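Local coordinates for protein dehalogenase (Rhodospirillaceae, PDB 6A41) that probably removes halogen from halohydrin-type substrates, using a fold related to that of the short-chain dehydrogenases/reductases, at residues A137-I143 with P238-A244; Y86-P92 with N145-Y149; A104-A109 with A152-G156. One frame throughout, in Å; residues are numbered along the deposited sequence.

Contact 1. Residues A137-I143 with P238-A244; sequences AAPLRGI and PHAGGWA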
loop_
_atom_site.group_PDB
_atom_site.type_symbol
_atom_site.label_atom_id
_atom_site.label_comp_id
_atom_site.label_asym_id
_atom_site.label_seq_id
_atom_site.Cartn_x
_atom_site.Cartn_y
_atom_site.Cartn_z
ATOM N N ALA A 137 -7.068 11.540 -0.137
ATOM C CA ALA A 137 -6.287 10.584 0.642
ATOM C C ALA A 137 -7.172 9.699 1.590
ATOM O O ALA A 137 -6.644 8.797 2.241
ATOM C CB ALA A 137 -5.128 11.234 1.462
ATOM N N ALA A 138 -8.444 10.059 1.757
ATOM C CA ALA A 138 -9.204 9.413 2.764
ATOM C C ALA A 138 -9.208 7.859 2.671
ATOM O O ALA A 138 -9.040 7.223 3.705
ATOM C CB ALA A 138 -10.621 9.858 2.779
ATOM N N PRO A 139 -9.318 7.282 1.443
ATOM C CA PRO A 139 -9.289 5.812 1.362
ATOM C C PRO A 139 -8.032 5.174 1.871
ATOM O O PRO A 139 -8.057 3.977 2.222
ATOM C CB PRO A 139 -9.416 5.557 -0.136
ATOM C CG PRO A 139 -10.077 6.748 -0.642
ATOM C CD PRO A 139 -9.520 7.865 0.146
ATOM N N LEU A 140 -6.936 5.952 1.961
ATOM C CA LEU A 140 -5.660 5.373 2.450
ATOM C C LEU A 140 -5.690 5.111 3.964
ATOM O O LEU A 140 -4.779 4.445 4.491
ATOM C CB LEU A 140 -4.481 6.289 2.086
ATOM C CG LEU A 140 -4.321 6.384 0.551
ATOM C CD1 LEU A 140 -3.286 7.526 0.221
ATOM C CD2 LEU A 140 -4.091 5.049 -0.104
ATOM N N ARG A 141 -6.589 5.718 4.671
ATOM C CA ARG A 141 -6.747 5.504 6.113
ATOM C C ARG A 141 -8.146 5.056 6.557
ATOM O O ARG A 141 -8.279 4.390 7.622
ATOM C CB ARG A 141 -6.404 6.806 6.846
ATOM C CG ARG A 141 -4.943 7.250 6.774
ATOM C CD ARG A 141 -4.043 6.271 7.528
ATOM N NE ARG A 141 -2.602 6.598 7.390
ATOM C CZ ARG A 141 -1.776 6.121 6.446
ATOM N NH1 ARG A 141 -2.207 5.323 5.483
ATOM N NH2 ARG A 141 -0.479 6.431 6.468
ATOM N N GLY A 142 -9.204 5.497 5.858
ATOM C CA GLY A 142 -10.545 5.229 6.272
ATOM C C GLY A 142 -11.032 6.242 7.304
ATOM O O GLY A 142 -10.254 6.862 8.102
ATOM N N ILE A 143 -12.326 6.468 7.249
ATOM C CA ILE A 143 -12.935 7.475 8.132
ATOM C C ILE A 143 -14.270 6.921 8.615
ATOM O O ILE A 143 -15.188 6.775 7.791
ATOM C CB ILE A 143 -13.134 8.865 7.450
ATOM C CG1 ILE A 143 -11.876 9.388 6.763
ATOM C CG2 ILE A 143 -13.680 9.933 8.423
ATOM C CD1 ILE A 143 -12.085 10.695 5.962
ATOM N N PRO A 238 -0.379 10.916 -2.298
ATOM C CA PRO A 238 -0.952 11.563 -1.108
ATOM C C PRO A 238 -0.445 12.960 -0.846
ATOM O O PRO A 238 0.773 13.259 -0.959
ATOM C CB PRO A 238 -0.603 10.617 0.031
ATOM C CG PRO A 238 -0.086 9.433 -0.712
ATOM C CD PRO A 238 0.565 9.896 -1.919
ATOM N N HIS A 239 -1.389 13.853 -0.613
ATOM C CA HIS A 239 -1.118 15.264 -0.437
ATOM C C HIS A 239 -1.966 15.742 0.731
ATOM O O HIS A 239 -2.905 16.400 0.593
ATOM C CB HIS A 239 -1.447 16.010 -1.721
ATOM C CG HIS A 239 -1.036 17.430 -1.696
ATOM N ND1 HIS A 239 -1.809 18.393 -1.099
ATOM C CD2 HIS A 239 0.078 18.049 -2.154
ATOM C CE1 HIS A 239 -1.203 19.577 -1.239
ATOM N NE2 HIS A 239 -0.073 19.411 -1.893
ATOM N N ALA A 240 -1.485 15.354 1.931
ATOM C CA ALA A 240 -2.225 15.537 3.142
ATOM C C ALA A 240 -1.363 15.782 4.345
ATOM O O ALA A 240 -1.761 15.419 5.440
ATOM C CB ALA A 240 -3.047 14.297 3.365
ATOM N N GLY A 241 -0.207 16.430 4.174
ATOM C CA GLY A 241 0.609 16.807 5.276
ATOM C C GLY A 241 1.171 15.675 6.118
ATOM O O GLY A 241 1.428 15.852 7.281
ATOM N N GLY A 242 1.266 14.515 5.531
ATOM C CA GLY A 242 1.679 13.291 6.256
ATOM C C GLY A 242 0.544 12.429 6.895
ATOM O O GLY A 242 0.815 11.371 7.410
ATOM N N TRP A 243 -0.690 12.894 6.768
ATOM C CA TRP A 243 -1.822 12.216 7.389
ATOM C C TRP A 243 -1.999 10.827 6.736
ATOM O O TRP A 243 -2.448 9.897 7.426
ATOM C CB TRP A 243 -3.055 13.100 7.269
ATOM C CG TRP A 243 -4.298 12.553 7.808
ATOM C CD1 TRP A 243 -4.811 12.743 9.083
ATOM C CD2 TRP A 243 -5.288 11.800 7.076
ATOM N NE1 TRP A 243 -5.986 12.059 9.207
ATOM C CE2 TRP A 243 -6.349 11.537 7.983
ATOM C CE3 TRP A 243 -5.363 11.316 5.737
ATOM C CZ2 TRP A 243 -7.470 10.786 7.645
ATOM C CZ3 TRP A 243 -6.508 10.552 5.374
ATOM C CH2 TRP A 243 -7.560 10.332 6.327
ATOM N N ALA A 244 -1.594 10.653 5.461
ATOM C CA ALA A 244 -1.495 9.329 4.764
ATOM C C ALA A 244 -0.215 9.275 3.836
ATOM O O ALA A 244 0.160 10.599 3.596
ATOM C CB ALA A 244 -2.678 9.193 3.894
#

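Contact 2. Residues Y86-P92 with N145-Y149; sequences YPALKAP and NYAPY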
loop_
_atom_site.group_PDB
_atom_site.type_symbol
_atom_site.label_atom_id
_atom_site.label_comp_id
_atom_site.label_asym_id
_atom_site.label_seq_id
_atom_site.Cartn_x
_atom_site.Cartn_y
_atom_site.Cartn_z
ATOM N N TYR A 86 -17.818 15.850 -4.570
ATOM C CA TYR A 86 -19.158 15.679 -4.007
ATOM C C TYR A 86 -19.036 15.803 -2.464
ATOM O O TYR A 86 -17.964 15.446 -1.925
ATOM C CB TYR A 86 -19.717 14.270 -4.410
ATOM C CG TYR A 86 -21.130 13.970 -3.962
ATOM C CD1 TYR A 86 -22.248 14.408 -4.669
ATOM C CD2 TYR A 86 -21.354 13.331 -2.746
ATOM C CE1 TYR A 86 -23.568 14.187 -4.208
ATOM C CE2 TYR A 86 -22.651 13.056 -2.275
ATOM C CZ TYR A 86 -23.737 13.467 -3.023
ATOM O OH TYR A 86 -24.958 13.196 -2.495
ATOM N N PRO A 87 -20.060 16.322 -1.768
ATOM C CA PRO A 87 -19.900 16.534 -0.321
ATOM C C PRO A 87 -19.602 15.247 0.442
ATOM O O PRO A 87 -20.085 14.179 0.038
ATOM C CB PRO A 87 -21.223 17.126 0.140
ATOM C CG PRO A 87 -21.831 17.684 -1.096
ATOM C CD PRO A 87 -21.330 16.897 -2.272
ATOM N N ALA A 88 -18.744 15.344 1.460
ATOM C CA ALA A 88 -18.509 14.249 2.315
ATOM C C ALA A 88 -19.654 14.318 3.347
ATOM O O ALA A 88 -19.572 15.096 4.308
ATOM C CB ALA A 88 -17.173 14.405 2.968
ATOM N N LEU A 89 -20.724 13.554 3.127
ATOM C CA LEU A 89 -21.841 13.537 4.078
ATOM C C LEU A 89 -21.609 12.623 5.230
ATOM O O LEU A 89 -21.182 11.441 5.073
ATOM C CB LEU A 89 -23.118 13.074 3.386
ATOM C CG LEU A 89 -23.439 13.809 2.095
ATOM C CD1 LEU A 89 -24.596 13.143 1.261
ATOM C CD2 LEU A 89 -23.808 15.243 2.441
ATOM N N LYS A 90 -21.886 13.128 6.436
ATOM C CA LYS A 90 -21.799 12.275 7.645
ATOM C C LYS A 90 -22.895 11.296 7.433
ATOM O O LYS A 90 -24.058 11.664 7.282
ATOM C CB LYS A 90 -21.983 13.048 8.967
ATOM C CG LYS A 90 -21.655 12.212 10.221
ATOM C CD LYS A 90 -21.534 13.011 11.548
ATOM C CE LYS A 90 -21.013 12.062 12.648
ATOM N NZ LYS A 90 -22.127 11.152 13.085
ATOM N N ALA A 91 -22.554 10.018 7.403
ATOM C CA ALA A 91 -23.474 8.963 7.024
ATOM C C ALA A 91 -23.168 7.659 7.746
ATOM O O ALA A 91 -22.657 6.704 7.080
ATOM C CB ALA A 91 -23.423 8.737 5.515
ATOM N N PRO A 92 -23.353 7.641 9.087
ATOM C CA PRO A 92 -23.281 6.286 9.766
ATOM C C PRO A 92 -24.175 5.262 9.089
ATOM O O PRO A 92 -25.204 5.650 8.495
ATOM C CB PRO A 92 -23.667 6.594 11.231
ATOM C CG PRO A 92 -24.268 7.967 11.195
ATOM C CD PRO A 92 -23.959 8.677 9.943
ATOM N N ASN A 145 -17.962 6.751 9.861
ATOM C CA ASN A 145 -19.151 7.564 9.553
ATOM C C ASN A 145 -19.136 8.300 8.209
ATOM O O ASN A 145 -20.103 9.027 7.901
ATOM C CB ASN A 145 -19.573 8.491 10.738
ATOM C CG ASN A 145 -19.613 7.738 12.031
ATOM O OD1 ASN A 145 -20.260 6.743 12.087
ATOM N ND2 ASN A 145 -18.928 8.237 13.108
ATOM N N TYR A 146 -18.139 8.032 7.349
ATOM C CA TYR A 146 -18.138 8.631 6.070
ATOM C C TYR A 146 -17.878 7.590 4.991
ATOM O O TYR A 146 -17.281 7.899 3.997
ATOM C CB TYR A 146 -17.097 9.728 5.945
ATOM C CG TYR A 146 -17.472 10.919 6.800
ATOM C CD1 TYR A 146 -17.264 10.889 8.177
ATOM C CD2 TYR A 146 -18.065 11.989 6.257
ATOM C CE1 TYR A 146 -17.590 11.961 9.020
ATOM C CE2 TYR A 146 -18.391 13.074 7.036
ATOM C CZ TYR A 146 -18.127 13.045 8.421
ATOM O OH TYR A 146 -18.559 14.096 9.202
ATOM N N ALA A 147 -18.234 6.336 5.257
ATOM C CA ALA A 147 -17.793 5.315 4.376
ATOM C C ALA A 147 -18.278 5.455 2.944
ATOM O O ALA A 147 -17.577 5.101 2.012
ATOM C CB ALA A 147 -18.223 3.977 4.939
ATOM N N PRO A 148 -19.528 5.908 2.748
ATOM C CA PRO A 148 -19.932 6.167 1.314
ATOM C C PRO A 148 -19.026 7.153 0.555
ATOM O O PRO A 148 -18.623 6.827 -0.592
ATOM C CB PRO A 148 -21.367 6.650 1.424
ATOM C CG PRO A 148 -21.835 5.965 2.706
ATOM C CD PRO A 148 -20.638 6.293 3.626
ATOM N N TYR A 149 -18.695 8.247 1.199
ATOM C CA TYR A 149 -17.773 9.195 0.626
ATOM C C TYR A 149 -16.397 8.523 0.325
ATOM O O TYR A 149 -15.811 8.682 -0.767
ATOM C CB TYR A 149 -17.561 10.366 1.568
ATOM C CG TYR A 149 -16.511 11.307 1.022
ATOM C CD1 TYR A 149 -16.775 12.198 -0.009
ATOM C CD2 TYR A 149 -15.202 11.261 1.471
ATOM C CE1 TYR A 149 -15.759 13.033 -0.510
ATOM C CE2 TYR A 149 -14.241 12.092 0.913
ATOM C CZ TYR A 149 -14.554 12.974 -0.043
ATOM O OH TYR A 149 -13.539 13.769 -0.577
HETATM O O HOH W 1 -20.894 9.776 3.032
HETATM O O HOH W 2 -20.289 5.368 7.108
#

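Contact 3. Residues A104-A109 with A152-G156; sequences ALEVMA and ARAAG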
loop_
_atom_site.group_PDB
_atom_site.type_symbol
_atom_site.label_atom_id
_atom_site.label_comp_id
_atom_site.label_asym_id
_atom_site.label_seq_id
_atom_site.Cartn_x
_atom_site.Cartn_y
_atom_site.Cartn_z
ATOM N N ALA A 104 -22.639 10.091 -5.024
ATOM C CA ALA A 104 -21.203 10.241 -4.797
ATOM C C ALA A 104 -20.409 9.499 -5.790
ATOM O O ALA A 104 -19.411 10.025 -6.326
ATOM C CB ALA A 104 -20.866 9.788 -3.405
ATOM N N LEU A 105 -20.840 8.279 -6.096
ATOM C CA LEU A 105 -20.130 7.497 -7.104
ATOM C C LEU A 105 -20.283 8.119 -8.438
ATOM O O LEU A 105 -19.331 8.043 -9.294
ATOM C CB LEU A 105 -20.705 6.089 -7.142
ATOM C CG LEU A 105 -20.365 5.248 -5.920
ATOM C CD1 LEU A 105 -21.250 4.048 -5.756
ATOM C CD2 LEU A 105 -18.915 4.784 -5.924
ATOM N N GLU A 106 -21.459 8.653 -8.724
ATOM C CA GLU A 106 -21.648 9.304 -10.045
ATOM C C GLU A 106 -20.663 10.458 -10.274
ATOM O O GLU A 106 -20.065 10.597 -11.362
ATOM C CB GLU A 106 -23.054 9.808 -10.231
ATOM C CG GLU A 106 -23.344 10.432 -11.581
ATOM C CD GLU A 106 -23.483 9.347 -12.678
ATOM O OE1 GLU A 106 -23.707 8.146 -12.348
ATOM O OE2 GLU A 106 -23.279 9.694 -13.852
ATOM N N VAL A 107 -20.567 11.322 -9.251
ATOM C CA VAL A 107 -19.756 12.519 -9.349
ATOM C C VAL A 107 -18.240 12.226 -9.332
ATOM O O VAL A 107 -17.484 12.880 -10.034
ATOM C CB VAL A 107 -20.207 13.523 -8.285
ATOM C CG1 VAL A 107 -19.233 14.691 -8.230
ATOM C CG2 VAL A 107 -21.654 13.992 -8.498
HETATM N N MSE A 108 -17.787 11.215 -8.569
HETATM C CA MSE A 108 -16.424 11.060 -8.238
HETATM C C MSE A 108 -15.788 9.902 -9.015
HETATM O O MSE A 108 -14.564 9.802 -9.007
HETATM C CB MSE A 108 -16.104 10.978 -6.689
HETATM C CG MSE A 108 -16.490 12.361 -6.126
HETATM SE SE MSE A 108 -16.076 12.557 -4.242
HETATM C CE MSE A 108 -17.326 11.189 -3.509
ATOM N N ALA A 109 -16.572 9.029 -9.636
ATOM C CA ALA A 109 -15.997 7.963 -10.374
ATOM C C ALA A 109 -16.557 7.908 -11.799
ATOM O O ALA A 109 -15.780 7.890 -12.769
ATOM C CB ALA A 109 -16.124 6.628 -9.639
ATOM N N ALA A 152 -16.499 6.052 -2.553
ATOM C CA ALA A 152 -16.567 6.663 -3.874
ATOM C C ALA A 152 -15.222 7.262 -4.268
ATOM O O ALA A 152 -14.862 7.185 -5.406
ATOM C CB ALA A 152 -17.634 7.749 -3.888
ATOM N N ARG A 153 -14.466 7.847 -3.334
ATOM C CA ARG A 153 -13.083 8.318 -3.629
ATOM C C ARG A 153 -12.212 7.127 -3.963
ATOM O O ARG A 153 -11.360 7.199 -4.801
ATOM C CB ARG A 153 -12.508 9.001 -2.419
ATOM C CG ARG A 153 -13.076 10.390 -2.234
ATOM C CD ARG A 153 -12.738 11.308 -3.377
ATOM N NE ARG A 153 -13.020 12.721 -3.195
ATOM C CZ ARG A 153 -12.948 13.607 -4.200
ATOM N NH1 ARG A 153 -12.716 13.246 -5.464
ATOM N NH2 ARG A 153 -13.193 14.847 -3.950
ATOM N N ALA A 154 -12.397 6.029 -3.230
ATOM C CA ALA A 154 -11.640 4.799 -3.587
ATOM C C ALA A 154 -11.935 4.360 -5.049
ATOM O O ALA A 154 -11.061 3.837 -5.678
ATOM C CB ALA A 154 -11.981 3.655 -2.653
ATOM N N ALA A 155 -13.196 4.476 -5.483
ATOM C CA ALA A 155 -13.573 4.087 -6.869
ATOM C C ALA A 155 -12.827 4.949 -7.850
ATOM O O ALA A 155 -12.299 4.444 -8.847
ATOM C CB ALA A 155 -15.074 4.200 -7.094
ATOM N N GLY A 156 -12.731 6.213 -7.522
ATOM C CA GLY A 156 -11.982 7.163 -8.344
ATOM C C GLY A 156 -10.530 6.752 -8.437
ATOM O O GLY A 156 -9.940 6.654 -9.556
#

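Contact 1. Residues A137-I143 with P238-A244
Arg141 lays the aliphatic part of its side chain over one face of the Trp243 indole: CG stands 4.1 Å from the centroid of the six-membered ring, a CH-pi contact 17° off the ring normal. Just beside it, Arg141 CB lies 3.7 Å from Trp243 CH2. The first torsion sets CG anti to the carbonyl carbon, and a bend at chi2 (-67°) carries the rest of the chain past the indole in the opposite sense to it. The guanidinium thus comes over the backbone of the C-terminal residue, with one face on Ala244 CA. Its NH1 gives a hydrogen bond of 2.9 Å to Leu140 O; the acceptor lies close to the guanidinium plane, the donor well out of the carbonyl plane, and the bond helps fix the group's rotation. Arginine suits the place, being apolar along its length and polar at its end. The far edge of the indole meets Ala137 O, 3.6 Å from Trp243 CZ3, while Ile143 CG1 reaches Trp243 CH2. Beyond the ring the packing is apolar. Ala244 CB touches Ala137 CB at 4.0 Å and Leu140 CB at 3.9 Å, and Leu140 CD1 reaches Pro238 CG at 3.8 Å; the small alanine side chains let the backbones come near here. A type I' turn from Ala240 to Trp243, with glycines at both inner positions, leads into the tryptophan, and Tyr181 meets the indole edge-to-face. The contact joins the loop between strand 129-136 and helix 147-158 to the end of strand 236-239, outermost of the sheet within this chain; Pro139 and Ala138 rest on the helix.

Contact 2. Residues Y86-P92 with N145-Y149
Ala91 and Asn145 join two loops by one backbone hydrogen bond where helix 147-158 of the Rossmann-type fold begins, with Tyr146 at its N-cap position. Ala91 N gives to Asn145 O at 2.7 Å and 167°, a short, nearly straight bond. Asn145 has the left-handed backbone angles that asparagine tolerates better than most residues. Two waters extend the polar link into the first turn of the helix, whose N-H groups have no earlier carbonyl within the helix to bond: one runs from Leu89 O to Tyr149 N, the other from Ala91 O to Ala147 N. The waters thus take up the N-H groups of Ala147 and Tyr149 and are themselves held by carbonyls of 86-92.

The CH-pi contacts come next, one for each tyrosine of the helix start. Ala88 CB sits over one face of the Tyr149 ring, 3.8 Å from its centroid and 14° off the normal, while Tyr86 O meets the ring edge. Tyr149 has its CG anti to the backbone N (chi1 175°), which sends the ring along 86-88. A methyl lies snugly on this face. Lys90 CA lies over the Tyr146 ring, 4.0 Å from the centroid, and Ala88 O meets that ring at its edge. The lysine's methylene chain crosses the phenol obliquely, with CB 3.6 Å from Tyr146 OH.

Plain apolar packing adds Ala91 CB on Pro148 CD, proline being well placed in a first helical turn, where its missing N-H costs no helix bond. The amide end of Asn145 closes the contact, its OD1 lying 3.5 Å from Pro92 CB.

Contact 3. Residues A104-A109 with A152-G156
Met108 and Arg153 meet where helices 98-126 and 147-158 of the Rossmann-type fold pack side by side, their local axes 8.3 Å apart and crossing at -31°. Met108, a selenomethionine here, starts with CB near Ala152 O. CG passes 3.9 Å from Arg153 NH1. The selenium, in the place of the natural sulfur, rests over the centre of the guanidinium, 3.2 Å above its plane, the two side chains crossing at about a right angle. A turn at chi3 (-65°) then brings CE onto Ala152 CB at 3.5 Å, tighter than usual. An unbranched, polarisable chain suits this route over a flat guanidinium. The guanidinium's own bonds are made elsewhere, NE to Tyr149 OH and NH2 to Asp84 O. A leucine in place of Arg153 would probably leave Tyr149 OH and Asp84 O without these partners and Met108 without the flat group its selenium rests on. Alanines let the helices close up: Ala104 CB touches Ala152 CB, and Leu105 CD2 slips over Ala152 CA. Gly156 fits because a side chain there would press on Met108 O. One turn along, Ala109 CB meets Ala155 CB at 3.7 Å.

In the fold
Along the chain the segments come as 86-92, 104-109, 137-143, 145-149, 152-156 and 238-244, so those of every two contacts alternate. Contacts 2 and 3, with centres about 12 Å apart, share helix 147-158: Tyr86 packs on Ala104, and Tyr149 on Met108. Contact 1 lies about 15 Å from contact 2 and 16 Å from contact 3, between centres; Pro139 packs on Arg153 and Ala154. Contact 1 joins the ends of strands 129-136 and 236-239, contact 2 the loop after strand 79-83 to the start of helix 147-158, and contact 3 that helix to 98-126. Ser136, Tyr149 and Arg153 match the Ser-Tyr-Arg triad of halohydrin dehalogenases in spacing, probably forming a like active site. All three contacts touch the third subunit.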